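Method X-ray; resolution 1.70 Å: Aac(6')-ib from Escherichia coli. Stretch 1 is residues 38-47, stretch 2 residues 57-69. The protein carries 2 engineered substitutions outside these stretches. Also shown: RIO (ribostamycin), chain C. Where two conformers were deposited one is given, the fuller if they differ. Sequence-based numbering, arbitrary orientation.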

# COMPACT_ATOMS: atom_id res chain seq x y z
N MET A 38 7.73 15.86 -4.21
CA MET A 38 6.47 15.47 -4.86
C MET A 38 5.55 14.72 -3.88
O MET A 38 4.36 15.04 -3.77
CB MET A 38 6.75 14.62 -6.10
CG MET A 38 5.49 14.11 -6.79
SD MET A 38 5.90 13.10 -8.23
CE MET A 38 6.60 11.63 -7.50
N LEU A 39 6.10 13.75 -3.16
CA LEU A 39 5.31 13.02 -2.15
C LEU A 39 4.74 13.97 -1.07
O LEU A 39 3.57 13.86 -0.68
CB LEU A 39 6.15 11.89 -1.55
CG LEU A 39 5.43 11.04 -0.51
CD1 LEU A 39 4.24 10.31 -1.17
CD2 LEU A 39 6.44 10.08 0.14
N TYR A 40 5.56 14.92 -0.63
CA TYR A 40 5.11 15.95 0.33
C TYR A 40 3.88 16.70 -0.22
O TYR A 40 2.86 16.83 0.47
CB TYR A 40 6.27 16.90 0.65
CG TYR A 40 5.83 18.23 1.21
CD1 TYR A 40 5.27 18.33 2.49
CD2 TYR A 40 5.96 19.39 0.45
CE1 TYR A 40 4.86 19.58 2.99
CE2 TYR A 40 5.57 20.63 0.94
CZ TYR A 40 5.02 20.72 2.21
OH TYR A 40 4.62 21.94 2.70
N GLU A 41 3.98 17.17 -1.46
CA GLU A 41 2.84 17.82 -2.10
C GLU A 41 1.60 16.90 -2.05
O GLU A 41 0.52 17.33 -1.60
CB GLU A 41 3.16 18.27 -3.52
CG GLU A 41 1.95 18.89 -4.17
CD GLU A 41 2.20 19.47 -5.56
OE1 GLU A 41 3.34 19.37 -6.07
OE2 GLU A 41 1.21 20.01 -6.12
N TRP A 42 1.76 15.66 -2.51
CA TRP A 42 0.67 14.67 -2.50
C TRP A 42 0.03 14.47 -1.13
O TRP A 42 -1.21 14.45 -1.01
CB TRP A 42 1.16 13.32 -3.03
CG TRP A 42 1.51 13.31 -4.48
CD1 TRP A 42 1.33 14.32 -5.40
CD2 TRP A 42 2.09 12.22 -5.19
NE1 TRP A 42 1.77 13.91 -6.65
CE2 TRP A 42 2.24 12.62 -6.54
CE3 TRP A 42 2.50 10.92 -4.81
CZ2 TRP A 42 2.77 11.76 -7.53
CZ3 TRP A 42 3.03 10.06 -5.78
CH2 TRP A 42 3.15 10.49 -7.14
N LEU A 43 0.86 14.29 -0.10
CA LEU A 43 0.38 13.97 1.24
C LEU A 43 -0.41 15.11 1.89
O LEU A 43 -1.05 14.93 2.92
CB LEU A 43 1.52 13.49 2.15
CG LEU A 43 2.13 12.14 1.75
CD1 LEU A 43 3.33 11.89 2.65
CD2 LEU A 43 1.10 11.00 1.90
N ASN A 44 -0.35 16.28 1.26
CA ASN A 44 -1.12 17.44 1.71
C ASN A 44 -2.33 17.78 0.83
O ASN A 44 -2.98 18.84 1.02
CB ASN A 44 -0.17 18.64 1.89
CG ASN A 44 0.66 18.51 3.16
OD1 ASN A 44 0.19 18.80 4.26
ND2 ASN A 44 1.91 18.07 3.01
N ARG A 45 -2.62 16.92 -0.13
CA ARG A 45 -3.85 17.08 -0.91
C ARG A 45 -5.04 16.57 -0.10
O ARG A 45 -4.94 15.53 0.56
CB ARG A 45 -3.74 16.40 -2.27
CG ARG A 45 -2.63 17.02 -3.12
CD ARG A 45 -2.56 16.41 -4.49
NE ARG A 45 -1.62 17.17 -5.31
CZ ARG A 45 -1.16 16.76 -6.49
NH1 ARG A 45 -1.55 15.60 -7.01
NH2 ARG A 45 -0.31 17.53 -7.14
N SER A 46 -6.15 17.31 -0.13
CA SER A 46 -7.29 16.99 0.75
C SER A 46 -7.81 15.55 0.60
O SER A 46 -8.15 14.92 1.61
CB SER A 46 -8.42 18.00 0.55
OG SER A 46 -8.87 17.99 -0.79
N HIS A 47 -7.86 15.02 -0.62
CA HIS A 47 -8.38 13.64 -0.81
C HIS A 47 -7.49 12.56 -0.19
O HIS A 47 -7.93 11.43 0.02
CB HIS A 47 -8.65 13.34 -2.28
CG HIS A 47 -7.43 13.11 -3.10
ND1 HIS A 47 -6.67 14.15 -3.62
CD2 HIS A 47 -6.83 11.97 -3.52
CE1 HIS A 47 -5.67 13.65 -4.32
NE2 HIS A 47 -5.74 12.33 -4.27
N ALA A 57 -1.13 13.28 9.84
CA ALA A 57 -1.80 13.93 8.68
C ALA A 57 -1.16 15.30 8.44
O ALA A 57 -0.71 15.95 9.38
CB ALA A 57 -3.34 14.08 8.90
N ARG A 58 -1.11 15.71 7.18
CA ARG A 58 -0.52 16.99 6.78
C ARG A 58 0.91 17.18 7.28
O ARG A 58 1.22 18.17 7.98
CB ARG A 58 -1.42 18.16 7.19
CG ARG A 58 -2.74 18.12 6.46
CD ARG A 58 -3.49 19.43 6.56
NE ARG A 58 -4.65 19.44 5.66
CZ ARG A 58 -4.59 19.59 4.34
NH1 ARG A 58 -5.71 19.57 3.62
NH2 ARG A 58 -3.41 19.76 3.74
N PRO A 59 1.81 16.27 6.87
CA PRO A 59 3.20 16.36 7.29
C PRO A 59 3.89 17.56 6.64
O PRO A 59 3.54 17.96 5.52
CB PRO A 59 3.81 15.08 6.71
CG PRO A 59 2.99 14.84 5.48
CD PRO A 59 1.59 15.18 5.91
N THR A 60 4.86 18.12 7.35
CA THR A 60 5.70 19.17 6.78
C THR A 60 6.65 18.53 5.77
O THR A 60 6.80 17.30 5.73
CB THR A 60 6.55 19.86 7.86
OG1 THR A 60 7.47 18.89 8.40
CG2 THR A 60 5.69 20.48 8.96
N LEU A 61 7.33 19.35 4.98
CA LEU A 61 8.34 18.83 4.07
C LEU A 61 9.42 18.07 4.85
O LEU A 61 9.81 16.96 4.45
CB LEU A 61 8.97 19.99 3.26
CG LEU A 61 10.12 19.59 2.33
CD1 LEU A 61 9.70 18.54 1.28
CD2 LEU A 61 10.70 20.84 1.67
N ALA A 62 9.88 18.65 5.96
CA ALA A 62 10.88 17.97 6.82
C ALA A 62 10.38 16.62 7.32
O ALA A 62 11.14 15.64 7.33
CB ALA A 62 11.26 18.85 8.01
N ASP A 63 9.12 16.57 7.76
CA ASP A 63 8.49 15.29 8.18
C ASP A 63 8.62 14.25 7.08
O ASP A 63 9.06 13.11 7.32
CB ASP A 63 7.01 15.48 8.49
CG ASP A 63 6.75 16.22 9.79
OD1 ASP A 63 7.68 16.33 10.63
OD2 ASP A 63 5.60 16.68 9.95
N VAL A 64 8.25 14.64 5.86
CA VAL A 64 8.25 13.68 4.75
C VAL A 64 9.69 13.27 4.42
O VAL A 64 9.97 12.09 4.15
CB VAL A 64 7.51 14.22 3.50
CG1 VAL A 64 7.65 13.24 2.31
CG2 VAL A 64 6.03 14.45 3.80
N GLN A 65 10.60 14.25 4.42
CA GLN A 65 12.01 13.95 4.20
C GLN A 65 12.60 12.99 5.23
O GLN A 65 13.40 12.12 4.86
CB GLN A 65 12.84 15.23 4.11
CG GLN A 65 12.52 16.04 2.86
CD GLN A 65 13.09 17.45 2.92
OE1 GLN A 65 13.24 18.03 4.01
NE2 GLN A 65 13.41 18.01 1.76
N GLU A 66 12.22 13.17 6.49
CA GLU A 66 12.73 12.36 7.61
C GLU A 66 12.10 10.98 7.69
O GLU A 66 12.75 10.04 8.16
CB GLU A 66 12.50 13.09 8.93
CG GLU A 66 13.33 14.36 9.03
CD GLU A 66 12.99 15.24 10.23
OE1 GLU A 66 12.08 14.90 11.02
OE2 GLU A 66 13.67 16.28 10.38
N GLN A 67 10.85 10.87 7.26
CA GLN A 67 10.06 9.66 7.47
C GLN A 67 9.98 8.76 6.25
O GLN A 67 9.84 7.53 6.39
CB GLN A 67 8.65 10.02 7.93
CG GLN A 67 8.67 10.60 9.35
CD GLN A 67 7.38 11.23 9.78
OE1 GLN A 67 6.29 10.75 9.44
NE2 GLN A 67 7.48 12.31 10.54
N TYR A 68 10.07 9.36 5.06
CA TYR A 68 9.85 8.60 3.82
C TYR A 68 11.12 8.41 2.98
O TYR A 68 11.07 7.79 1.91
CB TYR A 68 8.74 9.21 2.95
CG TYR A 68 7.35 9.04 3.52
CD1 TYR A 68 6.54 7.96 3.13
CD2 TYR A 68 6.85 9.95 4.46
CE1 TYR A 68 5.27 7.81 3.62
CE2 TYR A 68 5.56 9.79 5.00
CZ TYR A 68 4.78 8.72 4.57
OH TYR A 68 3.51 8.56 5.08
N LEU A 69 12.26 8.93 3.45
CA LEU A 69 13.52 8.66 2.76
C LEU A 69 13.64 7.14 2.65
O LEU A 69 13.45 6.48 3.67
CB LEU A 69 14.70 9.23 3.55
CG LEU A 69 16.08 9.13 2.88
CD1 LEU A 69 16.16 9.97 1.61
CD2 LEU A 69 17.15 9.53 3.92
O1 RIO C . 3.37 5.53 5.76
C1 RIO C . 4.76 5.28 6.00
C2 RIO C . 4.99 5.22 7.52
O2 RIO C . 3.82 4.75 8.21
C3 RIO C . 3.90 3.32 8.38
O3 RIO C . 2.99 2.65 7.49
C4 RIO C . 2.06 1.72 8.18
C5 RIO C . 2.69 0.30 8.36
O4 RIO C . 3.84 0.37 9.18
C6 RIO C . 1.72 -0.74 8.93
N1 RIO C . 2.37 -2.08 8.88
C7 RIO C . 0.42 -0.78 8.08
C8 RIO C . -0.23 0.62 8.03
N2 RIO C . -1.51 0.52 7.28
C9 RIO C . 0.74 1.65 7.36
O5 RIO C . 0.08 2.94 7.51
C10 RIO C . 0.20 3.78 6.36
O6 RIO C . -0.80 3.49 5.41
C11 RIO C . -2.18 3.85 5.80
C12 RIO C . -3.05 3.60 4.54
N3 RIO C . -3.31 2.16 4.38
C13 RIO C . -2.27 5.34 6.24
O7 RIO C . -3.60 5.57 6.76
C14 RIO C . -1.20 5.64 7.33
O8 RIO C . -1.26 7.01 7.80
C15 RIO C . 0.20 5.26 6.83
N4 RIO C . 1.23 5.47 7.85
C16 RIO C . 5.39 2.96 8.14
O9 RIO C . 5.88 2.41 9.35
C17 RIO C . 6.11 4.31 7.98
O10 RIO C . 6.52 4.75 9.30
O HOH W 1 6.26 22.10 4.93
O HOH W 2 -1.38 13.21 5.02
O HOH W 3 -1.35 21.00 4.77

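A helix that packs against another helix and the loop leading into it can meet two kinds of surface: an apolar flank and polar backbone groups. The contact between residues 38-47 and 57-69 of this Aac(6')-ib structure is a compact example. The axes of the two helices approach to 9.2 Å, with 118° between their N-to-C directions, and 552 Å² is buried between the two stretches. Tyr40, Arg58 and Leu43 cover the most surface (91, 75 and 71 Å²), with Asn44 close behind at 69 Å².

The ring of Tyr40 meets the turn where the second helix begins. Leu61 CB lies 3.9 Å from the ring centroid and only 1° off the normal, a nearly ideal CH-pi contact over the face, whereas Pro59 O sits near the ring plane, 3.3 Å from Tyr40 CE1. The hydroxyl extends the same contact through water: water 1 lies 2.8 Å from Tyr40 OH and accepts from Leu61 N at 3.0 Å. An amide in the first turn of a helix has no preceding turn to bond to, and here the solvent supplies its acceptor. The turn is also braced from within, since Asp63 N donates to Thr60 OG1 (2.9 Å), which caps the helix, and Thr60 N donates in return to Asp63 OD2 (3.1 Å).

One turn further along, Leu43 points toward the second stretch and fills the apolar centre. Its CB lies 3.9 Å from Pro59 CG, while its CD1 is 3.9 Å from both Val64 CG2 and Tyr68 CE2; the contact with the Tyr68 ring is an off-centre CH-pi interaction. Leu39 continues this strip, with CD2 3.7 Å from Tyr68 CG and 4.0 Å from Val64 CG1. At the far end of the Tyr68 side chain, the hydroxyl OH accepts a hydrogen bond from O1 of the bound ribostamycin, 3.1 Å away.

Where the first helix gives way to loop, polar contacts take over. Asn44 ND2 donates to Tyr40 O and to Pro59 O, each at 3.0 Å, so one amide group ties the two backbones together. Arg58 has a CA-to-CB bond directed sideways, but its long side chain returns to the first stretch, where NH2 donates to Asn44 O at 2.9 Å, close to the guanidinium plane. Water 3 reinforces this pairing, donating to Asn44 OD1 at 2.7 Å and accepting from Arg58 NH2 at 2.6 Å. Asn44 and Arg58 are thus joined both directly and through solvent.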